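Local coordinates for CurH (Lyngbya majuscula, PDB 3KG7), which probably catalyses the dehydration of a beta-hydroxyacyl intermediate, as the dehydratase domain of one module of the curacin polyketide synthase, at residues Tyr44-Ala56 and Val68-Ala80. Numbering follows the deposited sequence.
Sequences YDTPVIPGVSYIA and VEDINFQQPLFLA
Gly51 lies over one face of the Phe73 ring: its CA stands 3.8 Å from the ring centroid and 19° off the normal, a CH-pi contact displaced toward the rim. Ile55 reaches the same ring at its edge, CD1 near the ring plane and 4.4 Å from CZ. That methyl also meets CD1 of Ile71 at 3.8 Å, the two isoleucine side chains crossing at about a right angle. Phe73 CG lies beside the backbone N and anti to the carbonyl carbon (chi1 -42°), which sends the ring from the strand toward the start of helix 52-62. Replacing Phe73 with an alanine would probably leave Gly51 without its aromatic cover and open a gap beside Ile55.

Farther along, the two segments pair as extended backbones. Leu79 N donates to Pro47 O (2.9 Å) and Ile49 N to Leu77 O (3.1 Å), both nearly straight, bracketing a single bridge between Val48 and Phe78. The Ile49 CD1 methyl packs against Leu77 CD1 at 3.7 Å, while Val48 sets CG1 on Pro76 and CG2 on Phe78 CB.

In the second shell, Pro50 O accepts hydrogen bonds from both N and OG of Ser53, fixing the turn into the helix, and His41 ND1 hydrogen-bonds to Val48 O. Pro228 and Val231 of strand 225-236 touch Phe73 and Ile71, respectively. The axes of helix 52-56 and strand 71-73 approach to 9.4 Å, as for a helix packed on a strand. A helix lying along the antiparallel sheet that wraps it is the hallmark of the hotdog fold, here one half of the double hotdog dehydratase.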
loop_
_atom_site.group_PDB
_atom_site.type_symbol
_atom_site.label_atom_id
_atom_site.label_comp_id
_atom_site.label_asym_id
_atom_site.label_seq_id
_atom_site.Cartn_x
_atom_site.Cartn_y
_atom_site.Cartn_z
ATOM N N TYR C 44 33.298 -0.260 -4.673
ATOM C CA TYR C 44 34.058 0.634 -3.790
ATOM C C TYR C 44 33.928 0.181 -2.338
ATOM O O TYR C 44 33.701 0.988 -1.430
ATOM C CB TYR C 44 33.613 2.092 -3.953
ATOM C CG TYR C 44 33.718 2.591 -5.372
ATOM C CD1 TYR C 44 34.963 2.871 -5.941
ATOM C CD2 TYR C 44 32.574 2.772 -6.152
ATOM C CE1 TYR C 44 35.066 3.321 -7.247
ATOM C CE2 TYR C 44 32.668 3.227 -7.461
ATOM C CZ TYR C 44 33.918 3.499 -8.001
ATOM O OH TYR C 44 34.018 3.945 -9.299
ATOM N N ASP C 45 34.064 -1.131 -2.145
ATOM C CA ASP C 45 33.922 -1.788 -0.841
ATOM C C ASP C 45 32.631 -1.397 -0.108
ATOM O O ASP C 45 32.591 -1.349 1.125
ATOM C CB ASP C 45 35.157 -1.549 0.034
ATOM C CG ASP C 45 35.491 -2.743 0.907
ATOM O OD1 ASP C 45 34.669 -3.132 1.764
ATOM O OD2 ASP C 45 36.593 -3.295 0.740
ATOM N N THR C 46 31.582 -1.120 -0.878
ATOM C CA THR C 46 30.266 -0.802 -0.326
ATOM C C THR C 46 29.228 -1.779 -0.882
ATOM O O THR C 46 29.127 -1.961 -2.102
ATOM C CB THR C 46 29.850 0.661 -0.632
ATOM O OG1 THR C 46 30.911 1.553 -0.263
ATOM C CG2 THR C 46 28.595 1.044 0.132
ATOM N N PRO C 47 28.465 -2.430 0.010
ATOM C CA PRO C 47 27.389 -3.291 -0.470
ATOM C C PRO C 47 26.389 -2.471 -1.276
ATOM O O PRO C 47 25.823 -1.492 -0.768
ATOM C CB PRO C 47 26.748 -3.816 0.821
ATOM C CG PRO C 47 27.818 -3.656 1.873
ATOM C CD PRO C 47 28.550 -2.411 1.483
ATOM N N VAL C 48 26.211 -2.862 -2.537
ATOM C CA VAL C 48 25.306 -2.179 -3.464
ATOM C C VAL C 48 24.466 -3.203 -4.203
ATOM O O VAL C 48 24.972 -4.261 -4.571
ATOM C CB VAL C 48 26.096 -1.363 -4.520
ATOM C CG1 VAL C 48 25.155 -0.773 -5.564
ATOM C CG2 VAL C 48 26.928 -0.260 -3.852
ATOM N N ILE C 49 23.193 -2.874 -4.419
ATOM C CA ILE C 49 22.269 -3.693 -5.221
ATOM C C ILE C 49 22.479 -3.400 -6.699
ATOM O O ILE C 49 22.210 -2.278 -7.147
ATOM C CB ILE C 49 20.803 -3.348 -4.924
ATOM C CG1 ILE C 49 20.447 -3.608 -3.466
ATOM C CG2 ILE C 49 19.859 -4.123 -5.855
ATOM C CD1 ILE C 49 19.016 -3.279 -3.159
ATOM N N PRO C 50 22.935 -4.400 -7.474
ATOM C CA PRO C 50 23.058 -4.158 -8.911
ATOM C C PRO C 50 21.677 -3.972 -9.566
ATOM O O PRO C 50 20.687 -4.623 -9.185
ATOM C CB PRO C 50 23.768 -5.409 -9.427
ATOM C CG PRO C 50 23.412 -6.465 -8.434
ATOM C CD PRO C 50 23.333 -5.769 -7.107
ATOM N N GLY C 51 21.641 -3.054 -10.530
ATOM C CA GLY C 51 20.415 -2.649 -11.219
ATOM C C GLY C 51 19.524 -3.776 -11.696
ATOM O O GLY C 51 18.302 -3.720 -11.513
ATOM N N VAL C 52 20.120 -4.802 -12.301
ATOM C CA VAL C 52 19.333 -5.930 -12.828
ATOM C C VAL C 52 18.442 -6.641 -11.787
ATOM O O VAL C 52 17.511 -7.361 -12.154
ATOM C CB VAL C 52 20.189 -6.960 -13.628
ATOM C CG1 VAL C 52 20.792 -6.304 -14.871
ATOM C CG2 VAL C 52 21.264 -7.613 -12.750
ATOM N N SER C 53 18.712 -6.412 -10.502
ATOM C CA SER C 53 17.901 -6.970 -9.414
ATOM C C SER C 53 16.454 -6.551 -9.526
ATOM O O SER C 53 15.545 -7.330 -9.229
ATOM C CB SER C 53 18.430 -6.531 -8.051
ATOM O OG SER C 53 19.802 -6.834 -7.936
ATOM N N TYR C 54 16.239 -5.312 -9.944
ATOM C CA TYR C 54 14.881 -4.794 -10.070
ATOM C C TYR C 54 14.118 -5.469 -11.199
ATOM O O TYR C 54 12.909 -5.648 -11.098
ATOM C CB TYR C 54 14.892 -3.269 -10.197
ATOM C CG TYR C 54 15.712 -2.640 -9.096
ATOM C CD1 TYR C 54 15.388 -2.852 -7.759
ATOM C CD2 TYR C 54 16.829 -1.860 -9.387
ATOM C CE1 TYR C 54 16.155 -2.297 -6.740
ATOM C CE2 TYR C 54 17.584 -1.292 -8.379
ATOM C CZ TYR C 54 17.247 -1.517 -7.063
ATOM O OH TYR C 54 17.991 -0.958 -6.064
ATOM N N ILE C 55 14.835 -5.876 -12.249
ATOM C CA ILE C 55 14.235 -6.657 -13.317
ATOM C C ILE C 55 13.784 -7.985 -12.728
ATOM O O ILE C 55 12.648 -8.423 -12.957
ATOM C CB ILE C 55 15.197 -6.902 -14.505
ATOM C CG1 ILE C 55 15.871 -5.597 -14.947
ATOM C CG2 ILE C 55 14.426 -7.528 -15.676
ATOM C CD1 ILE C 55 17.057 -5.778 -15.880
ATOM N N ALA C 56 14.679 -8.610 -11.960
ATOM C CA ALA C 56 14.386 -9.843 -11.245
ATOM C C ALA C 56 13.111 -9.703 -10.438
ATOM O O ALA C 56 12.226 -10.561 -10.518
ATOM C CB ALA C 56 15.527 -10.190 -10.338
ATOM N N VAL C 68 10.303 -7.182 -20.375
ATOM C CA VAL C 68 10.421 -5.906 -19.664
ATOM C C VAL C 68 11.205 -4.933 -20.512
ATOM O O VAL C 68 12.301 -5.250 -20.973
ATOM C CB VAL C 68 11.082 -6.060 -18.285
ATOM C CG1 VAL C 68 10.912 -4.788 -17.489
ATOM C CG2 VAL C 68 10.452 -7.220 -17.515
ATOM N N GLU C 69 10.639 -3.755 -20.737
ATOM C CA GLU C 69 11.254 -2.809 -21.661
ATOM C C GLU C 69 11.479 -1.423 -21.066
ATOM O O GLU C 69 10.893 -1.078 -20.041
ATOM C CB GLU C 69 10.480 -2.746 -22.989
ATOM C CG GLU C 69 8.968 -2.664 -22.866
ATOM C CD GLU C 69 8.254 -3.110 -24.138
ATOM O OE1 GLU C 69 7.318 -2.405 -24.580
ATOM O OE2 GLU C 69 8.628 -4.165 -24.702
ATOM N N ASP C 70 12.344 -0.650 -21.726
ATOM C CA ASP C 70 12.741 0.705 -21.295
ATOM C C ASP C 70 13.127 0.762 -19.818
ATOM O O ASP C 70 12.524 1.496 -19.024
ATOM C CB ASP C 70 11.652 1.731 -21.611
ATOM C CG ASP C 70 11.241 1.708 -23.068
ATOM O OD1 ASP C 70 10.392 0.864 -23.440
ATOM O OD2 ASP C 70 11.770 2.541 -23.837
ATOM N N ILE C 71 14.130 -0.035 -19.467
ATOM C CA ILE C 71 14.609 -0.139 -18.099
ATOM C C ILE C 71 15.670 0.921 -17.872
ATOM O O ILE C 71 16.610 1.038 -18.660
ATOM C CB ILE C 71 15.204 -1.539 -17.804
ATOM C CG1 ILE C 71 14.166 -2.640 -18.078
ATOM C CG2 ILE C 71 15.699 -1.611 -16.353
ATOM C CD1 ILE C 71 14.767 -4.009 -18.372
ATOM N N ASN C 72 15.497 1.708 -16.812
ATOM C CA ASN C 72 16.510 2.684 -16.398
ATOM C C ASN C 72 16.888 2.554 -14.930
ATOM O O ASN C 72 16.034 2.298 -14.065
ATOM C CB ASN C 72 16.054 4.116 -16.663
ATOM C CG ASN C 72 15.507 4.308 -18.059
ATOM O OD1 ASN C 72 14.420 3.812 -18.382
ATOM N ND2 ASN C 72 16.243 5.045 -18.889
ATOM N N PHE C 73 18.173 2.725 -14.654
ATOM C CA PHE C 73 18.648 2.770 -13.282
ATOM C C PHE C 73 19.108 4.177 -12.960
ATOM O O PHE C 73 19.895 4.776 -13.698
ATOM C CB PHE C 73 19.778 1.774 -13.044
ATOM C CG PHE C 73 19.554 0.449 -13.691
ATOM C CD1 PHE C 73 18.491 -0.361 -13.300
ATOM C CD2 PHE C 73 20.405 0.005 -14.702
ATOM C CE1 PHE C 73 18.274 -1.588 -13.911
ATOM C CE2 PHE C 73 20.196 -1.234 -15.322
ATOM C CZ PHE C 73 19.131 -2.031 -14.923
ATOM N N GLN C 74 18.586 4.701 -11.861
ATOM C CA GLN C 74 18.964 6.010 -11.365
ATOM C C GLN C 74 20.053 5.817 -10.300
ATOM O O GLN C 74 21.059 5.140 -10.553
ATOM C CB GLN C 74 17.727 6.739 -10.822
ATOM C CG GLN C 74 16.646 7.042 -11.873
ATOM C CD GLN C 74 15.847 5.810 -12.304
ATOM O OE1 GLN C 74 15.188 5.167 -11.491
ATOM N NE2 GLN C 74 15.894 5.491 -13.591
ATOM N N GLN C 75 19.869 6.394 -9.114
ATOM C CA GLN C 75 20.862 6.203 -8.055
ATOM C C GLN C 75 20.785 4.787 -7.471
ATOM O O GLN C 75 19.701 4.201 -7.376
ATOM C CB GLN C 75 20.788 7.286 -6.973
ATOM C CG GLN C 75 19.417 7.903 -6.748
ATOM C CD GLN C 75 19.503 9.272 -6.077
ATOM O OE1 GLN C 75 20.591 9.734 -5.697
ATOM N NE2 GLN C 75 18.355 9.930 -5.931
ATOM N N PRO C 76 21.953 4.214 -7.137
ATOM C CA PRO C 76 22.008 2.891 -6.511
ATOM C C PRO C 76 21.443 2.852 -5.088
ATOM O O PRO C 76 21.508 3.851 -4.367
ATOM C CB PRO C 76 23.510 2.576 -6.477
ATOM C CG PRO C 76 24.184 3.885 -6.582
ATOM C CD PRO C 76 23.295 4.772 -7.385
ATOM N N LEU C 77 20.886 1.701 -4.712
ATOM C CA LEU C 77 20.561 1.412 -3.323
ATOM C C LEU C 77 21.802 0.791 -2.696
ATOM O O LEU C 77 22.166 -0.338 -3.025
ATOM C CB LEU C 77 19.367 0.453 -3.235
ATOM C CG LEU C 77 18.541 0.386 -1.945
ATOM C CD1 LEU C 77 17.198 -0.253 -2.220
ATOM C CD2 LEU C 77 19.246 -0.373 -0.838
ATOM N N PHE C 78 22.465 1.538 -1.818
ATOM C CA PHE C 78 23.658 1.034 -1.123
ATOM C C PHE C 78 23.457 0.979 0.393
ATOM O O PHE C 78 22.597 1.670 0.952
ATOM C CB PHE C 78 24.913 1.838 -1.496
ATOM C CG PHE C 78 24.855 3.290 -1.108
ATOM C CD1 PHE C 78 25.427 3.731 0.089
ATOM C CD2 PHE C 78 24.249 4.225 -1.941
ATOM C CE1 PHE C 78 25.385 5.080 0.458
ATOM C CE2 PHE C 78 24.197 5.571 -1.583
ATOM C CZ PHE C 78 24.768 6.002 -0.382
ATOM N N LEU C 79 24.241 0.137 1.049
ATOM C CA LEU C 79 24.167 -0.005 2.491
ATOM C C LEU C 79 25.491 0.452 3.070
ATOM O O LEU C 79 26.471 -0.301 3.088
ATOM C CB LEU C 79 23.837 -1.449 2.869
ATOM C CG LEU C 79 22.585 -1.999 2.168
ATOM C CD1 LEU C 79 22.320 -3.437 2.568
ATOM C CD2 LEU C 79 21.355 -1.139 2.445
ATOM N N ALA C 80 25.518 1.710 3.504
ATOM C CA ALA C 80 26.739 2.340 4.004
ATOM C C ALA C 80 27.303 1.558 5.178
ATOM O O ALA C 80 28.426 1.067 5.122
ATOM C CB ALA C 80 26.470 3.786 4.402
#